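Local coordinates for protein alcohol dehydrogenase IV (Corynebacterium glutamicum, PDB 3IV7) that probably reduces maleylacetate using a nicotinamide coenzyme and belongs to the iron-containing alcohol dehydrogenase family, at residues V83-E88 with M109-P114; M166-G171 with K208-P213; S238-K243 with L268-G273. All blocks are in the same frame, centred on the assembly; numbering follows the deposited sequence.

Contact 1: V83-E88 with M109-P114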
loop_
_atom_site.group_PDB
_atom_site.type_symbol
_atom_site.label_atom_id
_atom_site.label_comp_id
_atom_site.label_asym_id
_atom_site.label_seq_id
_atom_site.Cartn_x
_atom_site.Cartn_y
_atom_site.Cartn_z
ATOM N N VAL A 83 31.802 13.388 -3.633
ATOM C CA VAL A 83 31.192 14.735 -3.713
ATOM C C VAL A 83 30.197 14.944 -2.551
ATOM O O VAL A 83 30.274 15.959 -1.812
ATOM C CB VAL A 83 30.481 14.947 -5.080
ATOM C CG1 VAL A 83 29.638 16.214 -5.074
ATOM C CG2 VAL A 83 31.518 14.995 -6.214
ATOM N N ALA A 84 29.313 13.961 -2.349
ATOM C CA ALA A 84 28.356 13.995 -1.246
ATOM C C ALA A 84 29.044 14.186 0.110
ATOM O O ALA A 84 28.713 15.107 0.874
ATOM C CB ALA A 84 27.498 12.686 -1.230
ATOM N N THR A 85 29.993 13.316 0.408
ATOM C CA THR A 85 30.658 13.341 1.685
ATOM C C THR A 85 31.572 14.587 1.852
ATOM O O THR A 85 31.550 15.229 2.894
ATOM C CB THR A 85 31.474 12.049 1.915
ATOM O OG1 THR A 85 32.444 11.918 0.888
ATOM C CG2 THR A 85 30.584 10.838 1.895
ATOM N N ASP A 86 32.352 14.916 0.828
ATOM C CA ASP A 86 33.256 16.078 0.892
ATOM C C ASP A 86 32.516 17.392 1.132
ATOM O O ASP A 86 33.049 18.305 1.754
ATOM C CB ASP A 86 34.065 16.219 -0.402
ATOM C CG ASP A 86 35.125 15.136 -0.563
ATOM O OD1 ASP A 86 35.357 14.363 0.391
ATOM O OD2 ASP A 86 35.721 15.060 -1.658
ATOM N N ASN A 87 31.300 17.490 0.617
ATOM C CA ASN A 87 30.539 18.718 0.688
ATOM C C ASN A 87 29.527 18.703 1.813
ATOM O O ASN A 87 28.693 19.610 1.928
ATOM C CB ASN A 87 29.858 18.969 -0.652
ATOM C CG ASN A 87 30.838 19.386 -1.726
ATOM O OD1 ASN A 87 31.294 20.524 -1.745
ATOM N ND2 ASN A 87 31.138 18.481 -2.648
ATOM N N GLU A 88 29.581 17.659 2.629
ATOM C CA GLU A 88 28.697 17.537 3.769
ATOM C C GLU A 88 27.237 17.672 3.371
ATOM O O GLU A 88 26.416 18.258 4.080
ATOM C CB GLU A 88 29.090 18.547 4.829
ATOM C CG GLU A 88 30.492 18.308 5.319
ATOM C CD GLU A 88 30.983 19.401 6.235
ATOM O OE1 GLU A 88 31.036 20.564 5.796
ATOM O OE2 GLU A 88 31.349 19.084 7.372
HETATM N N MSE A 109 23.634 4.072 -0.582
HETATM C CA MSE A 109 24.134 2.764 -0.118
HETATM C C MSE A 109 25.221 2.901 0.907
HETATM O O MSE A 109 25.281 2.118 1.858
HETATM C CB MSE A 109 24.679 1.943 -1.278
HETATM C CG MSE A 109 23.644 1.476 -2.257
HETATM SE SE MSE A 109 24.492 0.647 -3.835
HETATM C CE MSE A 109 25.197 -0.920 -2.995
ATOM N N THR A 110 26.132 3.848 0.686
ATOM C CA THR A 110 27.274 4.022 1.571
ATOM C C THR A 110 27.148 5.175 2.578
ATOM O O THR A 110 27.779 5.138 3.604
ATOM C CB THR A 110 28.543 4.211 0.785
ATOM O OG1 THR A 110 28.425 5.377 -0.041
ATOM C CG2 THR A 110 28.795 2.986 -0.110
ATOM N N THR A 111 26.365 6.197 2.251
ATOM C CA THR A 111 26.241 7.395 3.095
ATOM C C THR A 111 24.985 7.398 3.964
ATOM O O THR A 111 24.895 8.163 4.912
ATOM C CB THR A 111 26.161 8.664 2.220
ATOM O OG1 THR A 111 24.979 8.613 1.422
ATOM C CG2 THR A 111 27.393 8.791 1.313
ATOM N N ALA A 112 24.000 6.571 3.612
ATOM C CA ALA A 112 22.728 6.561 4.312
ATOM C C ALA A 112 21.947 7.879 4.134
ATOM O O ALA A 112 20.982 8.102 4.829
ATOM C CB ALA A 112 22.940 6.248 5.877
ATOM N N LEU A 113 22.321 8.706 3.153
ATOM C CA LEU A 113 21.629 9.966 2.926
ATOM C C LEU A 113 20.236 9.723 2.378
ATOM O O LEU A 113 20.033 8.820 1.571
ATOM C CB LEU A 113 22.400 10.859 1.953
ATOM C CG LEU A 113 23.654 11.541 2.517
ATOM C CD1 LEU A 113 24.445 12.138 1.364
ATOM C CD2 LEU A 113 23.276 12.643 3.611
ATOM N N PRO A 114 19.294 10.556 2.768
ATOM C CA PRO A 114 17.950 10.446 2.253
ATOM C C PRO A 114 17.858 10.974 0.848
ATOM O O PRO A 114 18.645 11.873 0.447
ATOM C CB PRO A 114 17.134 11.314 3.214
ATOM C CG PRO A 114 18.102 12.256 3.773
ATOM C CD PRO A 114 19.390 11.550 3.854
#
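Thr-111 opens the contact by setting its methyl against that of Thr-85, CG2 to CG2 at 3.8 Å. The two threonine side chains cross obliquely. Each has its CG2 opposite its own carbonyl carbon, and for Thr-111 (chi1 63°) this leaves OG1 between N and C, pointing back to its own main chain. There OG1 donates to the carbonyl of Ile-107, one turn earlier. It also accepts from Leu-113 N at 3.2 Å, which makes an ST turn. Thr-85 OG1 likewise turns home, to the carbonyls of Arg-81 and Ala-82. Ala-112, with positive phi, takes the chain out of the helix. Leu-113 then points back at the other helix, and its CD1 lies 4.0 Å from Ala-84 CB. Ala-84 also touches Met-41 of strand 40-43. Pro-114, just before strand 115-119, bonds by its backbone with Leu-92.

Helix 74-86 ends close by. Asn-87 N and Asn-87 ND2 both reach Val-83 O, ND2 at 2.8 Å, and they come from opposite faces of the carbonyl plane. Glu-88, with positive phi, is the C-prime residue of a Schellman motif. The contact thus joins the ends of two neighbouring helices of the parallel α/β domain, the second of which belongs to the β-α-β unit 91-119. No hydrogen bond crosses between the segments. The hydroxyls and the amide serve their own helix ends, and only carbon meets carbon, through a small apolar patch at a partly exposed edge.

Contact 2: M166-G171 with K208-P213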
loop_
_atom_site.group_PDB
_atom_site.type_symbol
_atom_site.label_atom_id
_atom_site.label_comp_id
_atom_site.label_asym_id
_atom_site.label_seq_id
_atom_site.Cartn_x
_atom_site.Cartn_y
_atom_site.Cartn_z
HETATM N N MSE A 166 9.697 6.554 -26.338
HETATM C CA MSE A 166 10.240 6.275 -24.999
HETATM C C MSE A 166 9.130 6.171 -23.937
HETATM O O MSE A 166 9.189 5.309 -23.054
HETATM C CB MSE A 166 11.258 7.349 -24.596
HETATM C CG MSE A 166 11.829 7.188 -23.201
HETATM SE SE MSE A 166 12.712 5.420 -22.888
HETATM C CE MSE A 166 13.177 5.666 -20.942
ATOM N N SER A 167 8.110 7.037 -24.047
ATOM C CA SER A 167 7.007 7.056 -23.102
ATOM C C SER A 167 6.283 5.707 -23.136
ATOM O O SER A 167 5.938 5.138 -22.085
ATOM C CB SER A 167 6.005 8.181 -23.446
ATOM O OG SER A 167 6.576 9.479 -23.383
ATOM N N VAL A 168 6.015 5.222 -24.346
ATOM C CA VAL A 168 5.347 3.926 -24.527
ATOM C C VAL A 168 6.238 2.760 -24.021
ATOM O O VAL A 168 5.793 1.928 -23.247
ATOM C CB VAL A 168 4.939 3.717 -26.015
ATOM C CG1 VAL A 168 4.463 2.305 -26.262
ATOM C CG2 VAL A 168 3.860 4.700 -26.396
ATOM N N ALA A 169 7.490 2.722 -24.451
ATOM C CA ALA A 169 8.373 1.646 -24.037
ATOM C C ALA A 169 8.554 1.654 -22.541
ATOM O O ALA A 169 8.467 0.599 -21.902
ATOM C CB ALA A 169 9.713 1.725 -24.743
ATOM N N SER A 170 8.778 2.840 -21.965
ATOM C CA SER A 170 8.955 2.951 -20.513
ATOM C C SER A 170 7.669 2.613 -19.796
ATOM O O SER A 170 7.694 1.979 -18.737
ATOM C CB SER A 170 9.448 4.357 -20.085
ATOM O OG SER A 170 9.626 4.418 -18.665
ATOM N N GLY A 171 6.538 3.035 -20.336
ATOM C CA GLY A 171 5.228 2.663 -19.714
ATOM C C GLY A 171 5.012 1.155 -19.678
ATOM O O GLY A 171 4.468 0.604 -18.716
ATOM N N LYS A 208 -3.665 7.543 -24.252
ATOM C CA LYS A 208 -4.003 8.954 -24.229
ATOM C C LYS A 208 -2.742 9.811 -24.538
ATOM O O LYS A 208 -2.842 10.856 -25.148
ATOM C CB LYS A 208 -4.594 9.336 -22.881
ATOM C CG LYS A 208 -5.982 8.752 -22.608
ATOM C CD LYS A 208 -6.464 9.149 -21.224
ATOM C CE LYS A 208 -7.608 8.248 -20.736
ATOM N NZ LYS A 208 -7.967 8.581 -19.394
ATOM N N ILE A 209 -1.573 9.315 -24.134
ATOM C CA ILE A 209 -0.286 9.963 -24.425
ATOM C C ILE A 209 0.055 9.861 -25.920
ATOM O O ILE A 209 0.575 10.819 -26.514
ATOM C CB ILE A 209 0.867 9.354 -23.572
ATOM C CG1 ILE A 209 0.663 9.717 -22.090
ATOM C CG2 ILE A 209 2.267 9.838 -24.091
ATOM C CD1 ILE A 209 1.385 8.878 -21.143
ATOM N N VAL A 210 -0.273 8.725 -26.536
ATOM C CA VAL A 210 -0.030 8.542 -27.997
ATOM C C VAL A 210 -0.987 9.417 -28.791
ATOM O O VAL A 210 -0.595 10.060 -29.739
ATOM C CB VAL A 210 -0.199 7.064 -28.420
ATOM C CG1 VAL A 210 -0.160 6.937 -29.946
ATOM C CG2 VAL A 210 0.896 6.174 -27.728
ATOM N N ALA A 211 -2.241 9.464 -28.347
ATOM C CA ALA A 211 -3.235 10.337 -28.925
ATOM C C ALA A 211 -2.876 11.847 -28.766
ATOM O O ALA A 211 -3.197 12.666 -29.648
ATOM C CB ALA A 211 -4.655 10.034 -28.300
ATOM N N ASN A 212 -2.256 12.184 -27.643
ATOM C CA ASN A 212 -1.836 13.548 -27.325
ATOM C C ASN A 212 -0.678 13.505 -26.343
ATOM O O ASN A 212 -0.865 13.222 -25.132
ATOM C CB ASN A 212 -2.987 14.358 -26.741
ATOM C CG ASN A 212 -2.578 15.824 -26.400
ATOM O OD1 ASN A 212 -1.439 16.223 -26.590
ATOM N ND2 ASN A 212 -3.529 16.602 -25.923
ATOM N N PRO A 213 0.545 13.714 -26.844
ATOM C CA PRO A 213 1.741 13.612 -25.949
ATOM C C PRO A 213 1.706 14.579 -24.746
ATOM O O PRO A 213 2.442 14.378 -23.793
ATOM C CB PRO A 213 2.910 13.972 -26.889
ATOM C CG PRO A 213 2.409 13.622 -28.253
ATOM C CD PRO A 213 0.929 13.887 -28.257
#
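Val-168 and Val-210 meet through one methyl each, CG2 to CG2 at 3.6 Å. In both valines CG1 lies opposite the backbone N (chi1 171°), which leaves CG2 to reach across at a slant. One residue earlier on each helix, Ser-167 CB sits 4.1 Å from Ile-209 CG2. The serine takes part through carbon.

The next shell positions these groups. Ser-167 OG donates to the carbonyl of Pro-163, one turn earlier, and accepts from Arg-219 NH1. Arg-219 also bonds through NE to the carbonyl of Pro-213, just past the end of the second helix, and so links both segments from helix 216-236. Ile-209 packs on Ala-222 of that helix and on Tyr-122, while Val-168 also touches Val-302.

The contact joins the N-terminal part of helix 164-181 to the C-terminal end of helix 189-211 in the helical C-terminal domain. Across the interface itself the chemistry is purely apolar. The buried hydroxyl of Ser-167 is satisfied by Pro-163 O and Arg-219, beside the interface and not across it.

Contact 3: S238-K243 with L268-G273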
loop_
_atom_site.group_PDB
_atom_site.type_symbol
_atom_site.label_atom_id
_atom_site.label_comp_id
_atom_site.label_asym_id
_atom_site.label_seq_id
_atom_site.Cartn_x
_atom_site.Cartn_y
_atom_site.Cartn_z
ATOM N N SER A 238 11.390 -10.134 -8.344
ATOM C CA SER A 238 11.587 -10.427 -9.774
ATOM C C SER A 238 11.143 -11.784 -10.184
ATOM O O SER A 238 11.648 -12.805 -9.680
ATOM C CB SER A 238 13.053 -10.268 -10.148
ATOM O OG SER A 238 13.439 -8.928 -10.035
ATOM N N GLY A 239 10.232 -11.815 -11.156
ATOM C CA GLY A 239 9.748 -13.042 -11.726
ATOM C C GLY A 239 10.507 -13.321 -13.025
ATOM O O GLY A 239 11.516 -12.665 -13.308
ATOM N N LEU A 240 10.013 -14.283 -13.803
ATOM C CA LEU A 240 10.652 -14.683 -15.086
ATOM C C LEU A 240 10.987 -13.495 -16.005
ATOM O O LEU A 240 12.098 -13.416 -16.537
ATOM C CB LEU A 240 9.751 -15.666 -15.837
ATOM C CG LEU A 240 10.223 -16.194 -17.219
ATOM C CD1 LEU A 240 11.547 -16.947 -17.112
ATOM C CD2 LEU A 240 9.165 -17.072 -17.844
ATOM N N HIS A 241 10.022 -12.592 -16.208
ATOM C CA HIS A 241 10.216 -11.460 -17.108
ATOM C C HIS A 241 11.416 -10.663 -16.732
ATOM O O HIS A 241 12.254 -10.369 -17.581
ATOM C CB HIS A 241 8.998 -10.531 -17.143
ATOM C CG HIS A 241 9.263 -9.233 -17.829
ATOM N ND1 HIS A 241 9.018 -9.038 -19.165
ATOM C CD2 HIS A 241 9.775 -8.063 -17.363
ATOM C CE1 HIS A 241 9.363 -7.807 -19.497
ATOM N NE2 HIS A 241 9.827 -7.197 -18.422
ATOM N N HIS A 242 11.520 -10.309 -15.455
ATOM C CA HIS A 242 12.613 -9.471 -14.998
ATOM C C HIS A 242 13.938 -10.184 -15.065
ATOM O O HIS A 242 14.948 -9.560 -15.342
ATOM C CB HIS A 242 12.338 -8.929 -13.575
ATOM C CG HIS A 242 11.202 -7.970 -13.525
ATOM N ND1 HIS A 242 9.888 -8.380 -13.491
ATOM C CD2 HIS A 242 11.176 -6.614 -13.577
ATOM C CE1 HIS A 242 9.103 -7.313 -13.502
ATOM N NE2 HIS A 242 9.861 -6.232 -13.546
ATOM N N LYS A 243 13.950 -11.477 -14.786
ATOM C CA LYS A 243 15.204 -12.244 -14.875
ATOM C C LYS A 243 15.708 -12.240 -16.330
ATOM O O LYS A 243 16.869 -11.993 -16.575
ATOM C CB LYS A 243 15.008 -13.674 -14.392
ATOM C CG LYS A 243 14.670 -13.840 -12.902
ATOM C CD LYS A 243 15.594 -13.042 -12.000
ATOM C CE LYS A 243 15.271 -13.286 -10.522
ATOM N NZ LYS A 243 16.274 -12.633 -9.652
ATOM N N LEU A 268 3.994 -13.167 -20.648
ATOM C CA LEU A 268 2.571 -13.287 -20.340
ATOM C C LEU A 268 1.978 -14.499 -21.047
ATOM O O LEU A 268 1.325 -15.347 -20.404
ATOM C CB LEU A 268 1.813 -12.050 -20.731
ATOM C CG LEU A 268 0.320 -12.085 -20.426
ATOM C CD1 LEU A 268 0.072 -12.390 -18.920
ATOM C CD2 LEU A 268 -0.287 -10.770 -20.833
ATOM N N ALA A 269 2.189 -14.584 -22.360
ATOM C CA ALA A 269 1.682 -15.710 -23.157
ATOM C C ALA A 269 2.141 -17.030 -22.594
ATOM O O ALA A 269 1.371 -17.979 -22.518
ATOM C CB ALA A 269 2.136 -15.581 -24.607
ATOM N N PHE A 270 3.406 -17.075 -22.192
ATOM C CA PHE A 270 4.057 -18.288 -21.679
ATOM C C PHE A 270 3.462 -18.763 -20.342
ATOM O O PHE A 270 3.158 -19.939 -20.186
ATOM C CB PHE A 270 5.562 -18.004 -21.497
ATOM C CG PHE A 270 6.360 -19.169 -20.953
ATOM C CD1 PHE A 270 6.858 -20.142 -21.805
ATOM C CD2 PHE A 270 6.700 -19.228 -19.612
ATOM C CE1 PHE A 270 7.614 -21.207 -21.307
ATOM C CE2 PHE A 270 7.477 -20.287 -19.107
ATOM C CZ PHE A 270 7.920 -21.270 -19.949
ATOM N N ASN A 271 3.321 -17.837 -19.385
ATOM C CA ASN A 271 2.851 -18.177 -18.008
ATOM C C ASN A 271 1.339 -18.180 -17.760
ATOM O O ASN A 271 0.877 -18.777 -16.776
ATOM C CB ASN A 271 3.460 -17.212 -17.001
ATOM C CG ASN A 271 4.790 -17.652 -16.520
ATOM O OD1 ASN A 271 5.194 -18.806 -16.718
ATOM N ND2 ASN A 271 5.480 -16.760 -15.820
ATOM N N ALA A 272 0.584 -17.483 -18.609
ATOM C CA ALA A 272 -0.836 -17.213 -18.347
ATOM C C ALA A 272 -1.631 -18.452 -18.022
ATOM O O ALA A 272 -2.296 -18.503 -17.006
ATOM C CB ALA A 272 -1.470 -16.483 -19.513
ATOM N N GLY A 273 -1.562 -19.449 -18.897
ATOM C CA GLY A 273 -2.335 -20.698 -18.730
ATOM C C GLY A 273 -2.087 -21.417 -17.411
ATOM O O GLY A 273 -2.969 -22.122 -16.902
#
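Leu-240 and Phe-270 point at each other, and their side chains cross at about a right angle. Leu-240 touches with a single branch. Its CD2 lies 3.7 Å from Phe-270 CD2 and 3.8 Å from Phe-270 CE2, so one methyl meets the CD2-CE2 bond of the ring obliquely. Both residues carry CG opposite the backbone N (chi1 179° in each), and this swings leucine and phenylalanine each toward the other helix.

Asn-271 comes up beside the same methyl. Its ND2 is 4.2 Å from Leu-240 CD2, a contact without a hydrogen bond. The amide has a polar partner in Asn-333, whose OD1 accepts from ND2. Leu-240 itself also rests on Asn-333, Val-329 and Val-267, so the leucine side chain is buried. The carbonyl of Phe-270 is bonded by Arg-335 NH1.

The next residue, His-241, packs on helix 256-271 further back, where its NE2 pairs with His-260 ND1. Its CD2 lies over the centre of the His-242 ring, 3.9 Å above the plane. His-242 bonds through its two ring nitrogens to Asp-180 and His-177. In metal-dependent relatives the corresponding domain carries histidine ligands of the catalytic metal, but no metal contact is assigned to these histidines here.

The contact therefore ties the first turn of helix 240-250, whose N-cap position is Gly-239, to the last part of helix 256-271. No hydrogen bond spans the two segments. Between them a buried methyl seats against an aromatic ring, while ND2 of the asparagine alongside donates to Asn-333 OD1. The hold between the segments is hydrophobic, and the helices are joined in addition by the His-241 to His-260 hydrogen bond.

Following the chain from the N terminus, contact 1 comes first. It closes a loop of 20 residues that holds strand 91-96 and most of helix 98-111, and it stays within the parallel α/β part. Contact 2 then closes 36 mostly helical residues and ties helix 164-181 to helix 189-211. Contact 3 closes 24 more and ties helix 240-250 to helix 256-271. The three follow in series; none nests or crosses. Contacts 2 and 3 both belong to the helical C-terminal part, with nearest atoms about 9 Å apart, and helix 164-181 reaches from contact 2 toward contact 3. Contacts 1 and 3 lie on opposite sides of the chain's centre.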